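Local coordinates for alpha-actinin-like protein 1 (Schizosaccharomyces pombe, PDB 5BVR) that binds actin filaments and works in actin-ring formation and organisation during cytokinesis and septation, represented here by its actin-binding domain of two calponin-homology domains, at residues Arg137-Tyr142 with Cys162-Gln167; Ala118-Glu123 with Tyr227-Ser232; Asn157-Cys162 with Leu178-His183; Asn182-Met187 with Ile204-Val209. All coordinates share one frame; numbering follows the deposited sequence.

Contact 1: Arg137-Tyr142 with Cys162-Gln167; sequences RKTANY and CALIHQ
In the second calponin-homology (CH) domain, helix 127-138 ends and its chain turns across one side of helix 159-168. The tight part centres on Tyr142, whose ring lies with one face over the methyl of Ala163; CB stands 3.6 Å from the ring centroid, a CH-pi contact, a methyl being small enough to let the ring lie this close. The ring's outer end meets His166 rim to rim with the planes at 89°, and Tyr142 OH joins His166 ND1 in a very short hydrogen bond of 2.5 Å at the imidazole edge. Tyr175 adds an edge-to-face partner. A phenylalanine here in place of Tyr142 would lack the hydroxyl, so the His166 imidazole would probably be less firmly oriented without its short bond at ND1. Nearby, Leu164 CD2 lies 3.9 Å from Thr139 CG2, while Thr139 OG1 turns back to Cys135 O, so a residue both polar and methylated suits this buried position just past the helix end. The Lys138 side is looser and wet. The aliphatic chain of Lys138 runs across Gln167 nearly perpendicular to it, and water bridges the tips: one water takes a bond from Lys138 NZ and gives one to Gln167 OE1. Gln167, bent at chi2 (83°), folds back on its own helix, where NE2 meets an in-plane lone pair of Leu164 O at 2.9 Å.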
# COMPACT_ATOMS: atom_id res chain seq x y z
N ARG A 137 -11.59 -13.89 8.95
CA ARG A 137 -11.26 -15.16 9.60
C ARG A 137 -10.30 -14.95 10.77
O ARG A 137 -10.48 -15.54 11.85
CB ARG A 137 -10.68 -16.15 8.59
CG ARG A 137 -11.70 -16.65 7.56
CD ARG A 137 -12.72 -17.68 8.13
NE ARG A 137 -13.53 -18.21 7.03
CZ ARG A 137 -14.66 -17.68 6.59
NH1 ARG A 137 -15.21 -16.62 7.19
NH2 ARG A 137 -15.26 -18.21 5.53
N LYS A 138 -9.30 -14.10 10.59
CA LYS A 138 -8.31 -13.86 11.62
C LYS A 138 -8.90 -13.12 12.83
O LYS A 138 -8.38 -13.24 13.93
CB LYS A 138 -7.11 -13.09 11.08
CG LYS A 138 -6.21 -13.87 10.11
CD LYS A 138 -5.58 -15.10 10.75
CE LYS A 138 -4.56 -15.74 9.83
NZ LYS A 138 -3.85 -16.87 10.52
N THR A 139 -9.99 -12.38 12.63
CA THR A 139 -10.62 -11.64 13.75
C THR A 139 -11.92 -12.25 14.23
O THR A 139 -12.65 -11.63 15.01
CB THR A 139 -10.85 -10.15 13.38
OG1 THR A 139 -11.72 -10.04 12.25
CG2 THR A 139 -9.53 -9.45 13.12
N ALA A 140 -12.17 -13.48 13.81
CA ALA A 140 -13.38 -14.21 14.17
C ALA A 140 -13.65 -14.25 15.67
O ALA A 140 -14.80 -14.23 16.08
CB ALA A 140 -13.29 -15.62 13.63
N ASN A 141 -12.60 -14.32 16.47
CA ASN A 141 -12.80 -14.45 17.92
C ASN A 141 -12.99 -13.14 18.67
O ASN A 141 -13.04 -13.14 19.91
CB ASN A 141 -11.66 -15.23 18.53
CG ASN A 141 -11.64 -16.67 18.07
OD1 ASN A 141 -12.68 -17.27 17.82
ND2 ASN A 141 -10.45 -17.24 17.95
N TYR A 142 -13.12 -12.03 17.94
CA TYR A 142 -13.14 -10.69 18.52
C TYR A 142 -14.49 -9.98 18.36
O TYR A 142 -14.60 -8.78 18.61
CB TYR A 142 -11.99 -9.85 17.93
CG TYR A 142 -10.64 -10.41 18.28
CD1 TYR A 142 -10.11 -11.48 17.57
CD2 TYR A 142 -9.89 -9.88 19.32
CE1 TYR A 142 -8.89 -12.01 17.90
CE2 TYR A 142 -8.67 -10.41 19.66
CZ TYR A 142 -8.16 -11.47 18.94
OH TYR A 142 -6.93 -12.02 19.28
N CYS A 162 -5.47 -3.95 16.28
CA CYS A 162 -4.98 -4.56 17.51
C CYS A 162 -5.30 -6.04 17.58
O CYS A 162 -4.46 -6.84 18.02
CB CYS A 162 -5.54 -3.86 18.75
SG CYS A 162 -4.87 -2.19 19.02
N ALA A 163 -6.49 -6.43 17.13
CA ALA A 163 -6.91 -7.83 17.18
C ALA A 163 -6.07 -8.65 16.22
O ALA A 163 -5.68 -9.78 16.56
CB ALA A 163 -8.37 -7.96 16.83
N LEU A 164 -5.77 -8.12 15.04
CA LEU A 164 -4.94 -8.86 14.09
C LEU A 164 -3.59 -9.17 14.70
O LEU A 164 -3.10 -10.27 14.57
CB LEU A 164 -4.76 -8.06 12.81
CG LEU A 164 -5.88 -8.11 11.78
CD1 LEU A 164 -5.54 -7.18 10.61
CD2 LEU A 164 -6.12 -9.50 11.25
N ILE A 165 -2.99 -8.18 15.36
CA ILE A 165 -1.69 -8.36 15.98
C ILE A 165 -1.78 -9.36 17.12
O ILE A 165 -0.98 -10.30 17.22
CB ILE A 165 -1.13 -7.03 16.49
CG1 ILE A 165 -0.83 -6.13 15.29
CG2 ILE A 165 0.14 -7.26 17.29
CD1 ILE A 165 -0.50 -4.71 15.67
N HIS A 166 -2.76 -9.17 18.00
CA HIS A 166 -2.92 -10.05 19.14
C HIS A 166 -3.09 -11.52 18.75
O HIS A 166 -2.50 -12.43 19.38
CB HIS A 166 -4.09 -9.58 20.01
CG HIS A 166 -4.40 -10.48 21.15
ND1 HIS A 166 -5.54 -11.25 21.20
CD2 HIS A 166 -3.72 -10.74 22.30
CE1 HIS A 166 -5.55 -11.95 22.32
NE2 HIS A 166 -4.47 -11.64 23.02
N GLN A 167 -3.92 -11.81 17.75
CA GLN A 167 -4.18 -13.20 17.42
C GLN A 167 -2.95 -13.86 16.79
O GLN A 167 -2.73 -15.06 16.95
CB GLN A 167 -5.41 -13.38 16.53
CG GLN A 167 -5.37 -12.69 15.21
CD GLN A 167 -4.63 -13.48 14.17
OE1 GLN A 167 -4.73 -14.71 14.12
NE2 GLN A 167 -3.92 -12.76 13.29
O HOH W 1 -1.84 -14.51 11.42
O HOH W 2 -3.38 -16.94 13.40

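Contact 2: Ala118-Glu123 with Tyr227-Ser232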
# COMPACT_ATOMS: atom_id res chain seq x y z
N ALA A 118 -3.29 -8.66 -5.69
CA ALA A 118 -3.87 -9.69 -6.54
C ALA A 118 -3.53 -11.12 -6.10
O ALA A 118 -4.37 -12.01 -6.23
CB ALA A 118 -3.44 -9.48 -7.98
N ASP A 119 -2.32 -11.34 -5.59
CA ASP A 119 -1.87 -12.70 -5.24
C ASP A 119 -2.33 -13.13 -3.84
O ASP A 119 -2.12 -14.28 -3.44
CB ASP A 119 -0.35 -12.81 -5.32
CG ASP A 119 0.32 -12.27 -4.08
OD1 ASP A 119 0.49 -11.03 -3.98
OD2 ASP A 119 0.68 -13.08 -3.19
N ILE A 120 -2.92 -12.21 -3.09
CA ILE A 120 -3.47 -12.57 -1.77
C ILE A 120 -4.55 -13.61 -1.98
O ILE A 120 -5.39 -13.48 -2.85
CB ILE A 120 -4.00 -11.32 -1.05
CG1 ILE A 120 -2.85 -10.35 -0.76
CG2 ILE A 120 -4.74 -11.70 0.24
CD1 ILE A 120 -3.23 -9.07 -0.11
N ASN A 121 -4.52 -14.68 -1.18
CA ASN A 121 -5.46 -15.79 -1.33
C ASN A 121 -5.90 -16.26 0.06
O ASN A 121 -5.07 -16.44 0.95
CB ASN A 121 -4.81 -16.95 -2.10
CG ASN A 121 -5.81 -18.01 -2.55
OD1 ASN A 121 -6.60 -18.53 -1.75
ND2 ASN A 121 -5.77 -18.35 -3.83
N GLU A 122 -7.21 -16.42 0.25
CA GLU A 122 -7.75 -17.02 1.47
C GLU A 122 -8.97 -17.83 1.06
O GLU A 122 -9.89 -17.31 0.45
CB GLU A 122 -8.14 -15.92 2.49
CG GLU A 122 -8.94 -16.41 3.70
CD GLU A 122 -8.12 -17.17 4.71
OE1 GLU A 122 -6.88 -17.15 4.63
OE2 GLU A 122 -8.74 -17.82 5.60
N GLU A 123 -8.97 -19.13 1.39
CA GLU A 123 -10.12 -20.02 1.11
C GLU A 123 -10.54 -19.97 -0.36
O GLU A 123 -11.70 -20.16 -0.69
CB GLU A 123 -11.31 -19.73 2.04
CG GLU A 123 -11.02 -20.02 3.52
CD GLU A 123 -12.23 -19.89 4.41
OE1 GLU A 123 -13.33 -19.56 3.91
OE2 GLU A 123 -12.09 -20.12 5.62
N TYR A 227 0.03 -6.48 6.48
CA TYR A 227 -0.23 -7.45 7.53
C TYR A 227 -0.37 -8.86 6.96
O TYR A 227 0.23 -9.81 7.46
CB TYR A 227 -1.49 -7.10 8.33
CG TYR A 227 -1.34 -5.93 9.29
CD1 TYR A 227 -1.07 -4.66 8.82
CD2 TYR A 227 -1.50 -6.10 10.65
CE1 TYR A 227 -0.93 -3.59 9.70
CE2 TYR A 227 -1.36 -5.05 11.52
CZ TYR A 227 -1.09 -3.80 11.04
OH TYR A 227 -0.95 -2.78 11.95
N PHE A 228 -1.17 -9.01 5.93
CA PHE A 228 -1.34 -10.31 5.30
C PHE A 228 0.01 -10.90 4.88
O PHE A 228 0.33 -12.07 5.17
CB PHE A 228 -2.22 -10.22 4.05
CG PHE A 228 -2.31 -11.52 3.32
CD1 PHE A 228 -3.24 -12.48 3.71
CD2 PHE A 228 -1.42 -11.84 2.30
CE1 PHE A 228 -3.31 -13.71 3.07
CE2 PHE A 228 -1.49 -13.07 1.65
CZ PHE A 228 -2.44 -14.01 2.05
N HIS A 229 0.81 -10.12 4.16
CA HIS A 229 2.06 -10.68 3.65
C HIS A 229 3.06 -10.94 4.77
O HIS A 229 3.72 -12.00 4.80
CB HIS A 229 2.69 -9.78 2.59
CG HIS A 229 1.94 -9.74 1.30
ND1 HIS A 229 1.85 -10.83 0.46
CD2 HIS A 229 1.19 -8.76 0.74
CE1 HIS A 229 1.11 -10.51 -0.59
NE2 HIS A 229 0.71 -9.26 -0.45
N ALA A 230 3.17 -10.03 5.73
CA ALA A 230 4.13 -10.24 6.81
C ALA A 230 3.72 -11.41 7.69
O ALA A 230 4.55 -12.27 8.00
CB ALA A 230 4.31 -8.97 7.63
N PHE A 231 2.46 -11.43 8.11
CA PHE A 231 2.00 -12.48 8.99
C PHE A 231 2.17 -13.83 8.30
O PHE A 231 2.64 -14.80 8.90
CB PHE A 231 0.53 -12.31 9.40
CG PHE A 231 0.27 -11.19 10.36
CD1 PHE A 231 1.24 -10.31 10.78
CD2 PHE A 231 -1.01 -11.07 10.89
CE1 PHE A 231 0.94 -9.30 11.70
CE2 PHE A 231 -1.30 -10.08 11.82
CZ PHE A 231 -0.32 -9.19 12.21
N SER A 232 1.73 -13.90 7.04
CA SER A 232 1.79 -15.16 6.31
C SER A 232 3.22 -15.67 6.18
O SER A 232 3.50 -16.85 6.34
CB SER A 232 1.15 -15.04 4.94
OG SER A 232 -0.24 -14.71 5.04
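Phe228 O is gripped by two donors from one residue a helical turn later. The hydroxyl of Ser232 gives it a bond of 2.7 Å from OG, arriving above the carbonyl plane, and Ser232 N adds the ordinary helical bond at 3.0 Å. A serine suits this place because its OG, turned back toward the preceding turn, also lies over the centre of one face of the Phe228 ring. The opposite face receives Ile120: its CG2 methyl stands 3.6 Å from the ring centroid, only 5° off the normal, a well-centred CH-pi contact. Phe228 CG is anti to the backbone N (chi1 175°), which carries the ring out to the isoleucine, and the two side chains pass antiparallel to one another. The beta-branch of Ile120 serves two partners at once, for while CG2 covers the phenyl ring, CG1 lies 3.7 Å from His229 NE2. Residues 118-123 belong to the connection between the tandem CH domains, running from helix 101-117 to helix 127-138, and they lie here against helix 217-234 of the second domain. From helix 127-138, Trp134 meets Phe228 edge-to-face. His229 has a further partner, its NE2 being hydrogen-bonded to Thr116 O. Asp119 comes tip to tip with the imidazole, OD1 lying 3.5 Å from His229 CE1 at the ring edge, with the carboxylate and ring planes 24° apart. A carboxylate this near would probably favour positive charge on the ring.

Contact 3: Asn157-Cys162 with Leu178-His183; sequences NGLAFC and LDKKNH
One contact is a CH-pi interaction. Asn157 CB stands over the centre of the His183 ring, 3.5 Å from its centroid, while Asn157 O receives a CA-H...O contact from His183. Hydrogen bonding shapes both chains. Asn157 OD1 accepts from Leu159 N at 2.9 Å, an Asx turn leading into helix 159-168; the crowded chi1 (74°) turns the amide to this task and away from the imidazole, so that CB is what covers the ring. Gly158, with its positive phi of 87°, sits at the N-cap, where a CB would jam against backbone oxygens. On the other segment, Asp179 makes its own Asx turn to Lys181 N within a type I turn running to Asn182. Water 3 bridges the segments, donating to Asn157 O at 2.7 Å and to Lys180 O at 2.8 Å. Apolar contacts complete the join: Leu159 CD1 meets the methylenes of Lys180 at CD, and Leu178 CD1 lies 3.9 Å from Cys162 CB. An alanine in place of His183 would remove the ring under Asn157 CB and the bond to Asp211, and would probably loosen the join. With no direct hydrogen bond across it, this loop of the second CH domain meets the helix start through CH-pi and aliphatic contacts and one bridging water.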
# COMPACT_ATOMS: atom_id res chain seq x y z
N ASN A 157 -11.68 2.56 14.56
CA ASN A 157 -11.60 2.58 16.03
C ASN A 157 -10.34 1.92 16.60
O ASN A 157 -10.19 1.84 17.81
CB ASN A 157 -12.87 2.03 16.69
CG ASN A 157 -13.00 0.52 16.60
OD1 ASN A 157 -12.06 -0.18 16.25
ND2 ASN A 157 -14.16 -0.00 16.93
N GLY A 158 -9.45 1.44 15.72
CA GLY A 158 -8.18 0.86 16.18
C GLY A 158 -8.21 -0.61 16.54
O GLY A 158 -7.15 -1.25 16.58
N LEU A 159 -9.38 -1.15 16.81
CA LEU A 159 -9.45 -2.48 17.42
C LEU A 159 -9.14 -3.58 16.44
O LEU A 159 -8.52 -4.59 16.83
CB LEU A 159 -10.81 -2.74 18.07
CG LEU A 159 -11.08 -1.93 19.33
CD1 LEU A 159 -12.52 -2.18 19.83
CD2 LEU A 159 -10.07 -2.24 20.43
N ALA A 160 -9.56 -3.45 15.19
CA ALA A 160 -9.27 -4.51 14.21
C ALA A 160 -7.75 -4.69 14.04
O ALA A 160 -7.26 -5.82 13.98
CB ALA A 160 -9.94 -4.26 12.87
N PHE A 161 -7.00 -3.58 13.95
CA PHE A 161 -5.55 -3.66 13.86
C PHE A 161 -4.99 -4.34 15.10
O PHE A 161 -4.13 -5.23 14.98
CB PHE A 161 -4.89 -2.29 13.70
CG PHE A 161 -5.11 -1.65 12.35
CD1 PHE A 161 -4.58 -2.20 11.21
CD2 PHE A 161 -5.82 -0.47 12.24
CE1 PHE A 161 -4.75 -1.60 9.96
CE2 PHE A 161 -5.98 0.15 10.98
CZ PHE A 161 -5.46 -0.44 9.86
N CYS A 162 -5.47 -3.95 16.28
CA CYS A 162 -4.98 -4.56 17.51
C CYS A 162 -5.30 -6.04 17.58
O CYS A 162 -4.46 -6.84 18.02
CB CYS A 162 -5.54 -3.86 18.75
SG CYS A 162 -4.87 -2.19 19.02
N LEU A 178 -6.65 -3.59 26.83
CA LEU A 178 -6.91 -2.30 26.19
C LEU A 178 -8.15 -1.63 26.73
O LEU A 178 -9.13 -2.29 27.06
CB LEU A 178 -7.09 -2.47 24.68
CG LEU A 178 -5.93 -3.09 23.90
CD1 LEU A 178 -6.36 -3.30 22.47
CD2 LEU A 178 -4.72 -2.19 23.97
N ASP A 179 -8.10 -0.30 26.79
CA ASP A 179 -9.29 0.50 26.99
C ASP A 179 -9.89 0.67 25.60
O ASP A 179 -9.36 1.44 24.80
CB ASP A 179 -8.91 1.85 27.60
CG ASP A 179 -10.05 2.85 27.57
OD1 ASP A 179 -11.20 2.49 27.22
OD2 ASP A 179 -9.78 4.02 27.91
N LYS A 180 -10.94 -0.09 25.31
CA LYS A 180 -11.50 -0.15 23.97
C LYS A 180 -12.01 1.20 23.49
O LYS A 180 -12.18 1.41 22.29
CB LYS A 180 -12.62 -1.20 23.89
CG LYS A 180 -12.14 -2.65 23.98
CD LYS A 180 -13.14 -3.63 23.37
CE LYS A 180 -12.57 -5.05 23.31
NZ LYS A 180 -12.16 -5.55 24.67
N LYS A 181 -12.28 2.12 24.43
CA LYS A 181 -12.76 3.44 24.04
C LYS A 181 -11.64 4.38 23.58
O LYS A 181 -11.93 5.40 22.96
CB LYS A 181 -13.57 4.07 25.18
CG LYS A 181 -15.06 4.35 24.90
CD LYS A 181 -15.75 3.29 24.03
CE LYS A 181 -17.18 3.69 23.69
NZ LYS A 181 -17.67 2.95 22.49
N ASN A 182 -10.38 4.04 23.85
CA ASN A 182 -9.27 4.91 23.46
C ASN A 182 -8.78 4.55 22.07
O ASN A 182 -7.73 3.94 21.90
CB ASN A 182 -8.13 4.91 24.47
CG ASN A 182 -7.23 6.13 24.32
OD1 ASN A 182 -7.12 6.73 23.22
ND2 ASN A 182 -6.59 6.52 25.41
N HIS A 183 -9.56 4.96 21.08
CA HIS A 183 -9.27 4.62 19.70
C HIS A 183 -7.90 5.10 19.29
O HIS A 183 -7.17 4.38 18.62
CB HIS A 183 -10.34 5.22 18.79
CG HIS A 183 -11.72 4.74 19.08
ND1 HIS A 183 -12.83 5.23 18.43
CD2 HIS A 183 -12.17 3.80 19.95
CE1 HIS A 183 -13.91 4.63 18.89
NE2 HIS A 183 -13.54 3.75 19.81
O HOH W 3 -10.02 1.20 20.46

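Contact 4: Asn182-Met187 with Ile204-Val209; sequences NHRANM and IEVEDV
Met187 packs between helix 183-198 and the short, weakly bonded helix 206-209 of the second CH domain. Met187 CG lies 3.9 Å from Val206 CG1, and its CE methyl reaches Val209 CG2 at 4.0 Å; bends at chi2 and chi3 curl this flexible chain, in one of its two modelled conformers, against two compact beta-branched residues. Phe191 also packs against both valines. On the exposed side, Arg184 lays its CG 3.9 Å from the same Val206 CG1, then bends at chi3 (-52°) so that its guanidinium edge faces Glu207. The carboxylate is not in contact with that group; instead water 4 takes a bond from Arg184 NH2 and gives one to Glu207 O, so a long chain with a polar tip suits this margin. Behind these side chains lie bonds that shape both segments. Asn182 at the N-cap places OD1 3.0 Å from Ala185 N, fixing the first turn that carries Arg184 and Met187. On the other segment Asp208 looks away from the contact: its OD1 forms a salt bridge with Arg14 NH2 of helix 11-25, and its OD2 takes the N-H of Glu205 at 2.9 Å, from above the carboxylate plane.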
# COMPACT_ATOMS: atom_id res chain seq x y z
N ASN A 182 -10.38 4.04 23.85
CA ASN A 182 -9.27 4.91 23.46
C ASN A 182 -8.78 4.55 22.07
O ASN A 182 -7.73 3.94 21.90
CB ASN A 182 -8.13 4.91 24.47
CG ASN A 182 -7.23 6.13 24.32
OD1 ASN A 182 -7.12 6.73 23.22
ND2 ASN A 182 -6.59 6.52 25.41
N HIS A 183 -9.56 4.96 21.08
CA HIS A 183 -9.27 4.62 19.70
C HIS A 183 -7.90 5.10 19.29
O HIS A 183 -7.17 4.38 18.62
CB HIS A 183 -10.34 5.22 18.79
CG HIS A 183 -11.72 4.74 19.08
ND1 HIS A 183 -12.83 5.23 18.43
CD2 HIS A 183 -12.17 3.80 19.95
CE1 HIS A 183 -13.91 4.63 18.89
NE2 HIS A 183 -13.54 3.75 19.81
N ARG A 184 -7.52 6.31 19.69
CA ARG A 184 -6.26 6.89 19.20
C ARG A 184 -5.05 6.18 19.81
O ARG A 184 -4.09 5.85 19.10
CB ARG A 184 -6.22 8.39 19.51
CG ARG A 184 -5.08 9.14 18.80
CD ARG A 184 -5.39 10.63 18.61
NE ARG A 184 -6.69 10.84 17.96
CZ ARG A 184 -6.88 11.09 16.66
NH1 ARG A 184 -5.85 11.19 15.82
NH2 ARG A 184 -8.11 11.25 16.20
N ALA A 185 -5.10 5.92 21.11
CA ALA A 185 -4.02 5.20 21.77
C ALA A 185 -3.87 3.78 21.25
O ALA A 185 -2.76 3.27 21.04
CB ALA A 185 -4.24 5.20 23.27
N ASN A 186 -5.00 3.13 20.99
CA ASN A 186 -4.98 1.76 20.50
C ASN A 186 -4.47 1.69 19.07
O ASN A 186 -3.70 0.81 18.72
CB ASN A 186 -6.36 1.15 20.62
CG ASN A 186 -6.77 0.96 22.08
OD1 ASN A 186 -5.91 1.00 22.98
ND2 ASN A 186 -8.05 0.72 22.31
N MET A 187 -4.89 2.62 18.22
CA MET A 187 -4.37 2.72 16.85
C MET A 187 -2.86 2.90 16.86
O MET A 187 -2.11 2.26 16.12
CB MET A 187 -5.01 3.91 16.12
CG MET A 187 -4.79 3.94 14.60
SD MET A 187 -5.86 2.79 13.73
CE MET A 187 -7.44 3.65 13.88
N ILE A 204 0.45 4.49 6.89
CA ILE A 204 -0.60 5.46 7.21
C ILE A 204 -0.37 6.03 8.59
O ILE A 204 0.14 5.36 9.48
CB ILE A 204 -2.01 4.85 7.09
CG1 ILE A 204 -2.20 3.67 8.04
CG2 ILE A 204 -2.29 4.45 5.68
CD1 ILE A 204 -3.60 3.06 7.98
N GLU A 205 -0.75 7.29 8.76
CA GLU A 205 -0.63 7.94 10.05
C GLU A 205 -1.88 7.63 10.86
O GLU A 205 -2.97 7.39 10.29
CB GLU A 205 -0.51 9.45 9.89
CG GLU A 205 0.55 9.94 8.90
CD GLU A 205 1.94 9.89 9.46
OE1 GLU A 205 2.11 9.36 10.59
OE2 GLU A 205 2.87 10.38 8.78
N VAL A 206 -1.74 7.63 12.18
CA VAL A 206 -2.88 7.40 13.04
C VAL A 206 -4.03 8.37 12.68
O VAL A 206 -5.19 7.94 12.54
CB VAL A 206 -2.48 7.55 14.52
CG1 VAL A 206 -3.70 7.64 15.43
CG2 VAL A 206 -1.56 6.39 14.91
N GLU A 207 -3.71 9.65 12.50
CA GLU A 207 -4.74 10.64 12.23
C GLU A 207 -5.41 10.44 10.87
O GLU A 207 -6.47 11.00 10.60
CB GLU A 207 -4.19 12.06 12.41
CG GLU A 207 -3.01 12.43 11.52
CD GLU A 207 -1.64 12.09 12.12
OE1 GLU A 207 -1.53 11.20 12.99
OE2 GLU A 207 -0.65 12.74 11.71
N ASP A 208 -4.80 9.63 10.01
CA ASP A 208 -5.38 9.41 8.69
C ASP A 208 -6.60 8.47 8.75
O ASP A 208 -7.38 8.41 7.81
CB ASP A 208 -4.36 8.82 7.71
CG ASP A 208 -3.19 9.76 7.41
OD1 ASP A 208 -3.37 10.98 7.53
OD2 ASP A 208 -2.10 9.24 7.04
N VAL A 209 -6.74 7.71 9.83
CA VAL A 209 -7.79 6.69 9.91
C VAL A 209 -8.56 6.72 11.24
O VAL A 209 -9.75 6.40 11.25
CB VAL A 209 -7.23 5.27 9.61
CG1 VAL A 209 -5.92 5.08 10.28
CG2 VAL A 209 -8.19 4.13 9.98
O HOH W 4 -7.95 11.27 13.12

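Contacts 1, 3 and 4 lie within the second CH domain, whereas contact 2 ties the connection from the first domain to helix 217-234, the last helix of the second. Contacts 1 and 3 share Cys162 on helix 159-168, with centres 12 Å apart. Contacts 3 and 4 are closest, at 9 Å between centres, sharing Asn182 and His183; Asn186 ND2 probably bonds to Asp179 O across them. Contacts 1 and 2, 15 Å apart by centres, meet through the Arg137-Glu123 salt bridge. The Lys138 side chain lies about 5 Å from a bound zinc ion, whereas those of Phe228, Val209 and His183 are about 10, 12 and 13 Å from zinc. The actin-binding region, residues 88-112, lies outside all four.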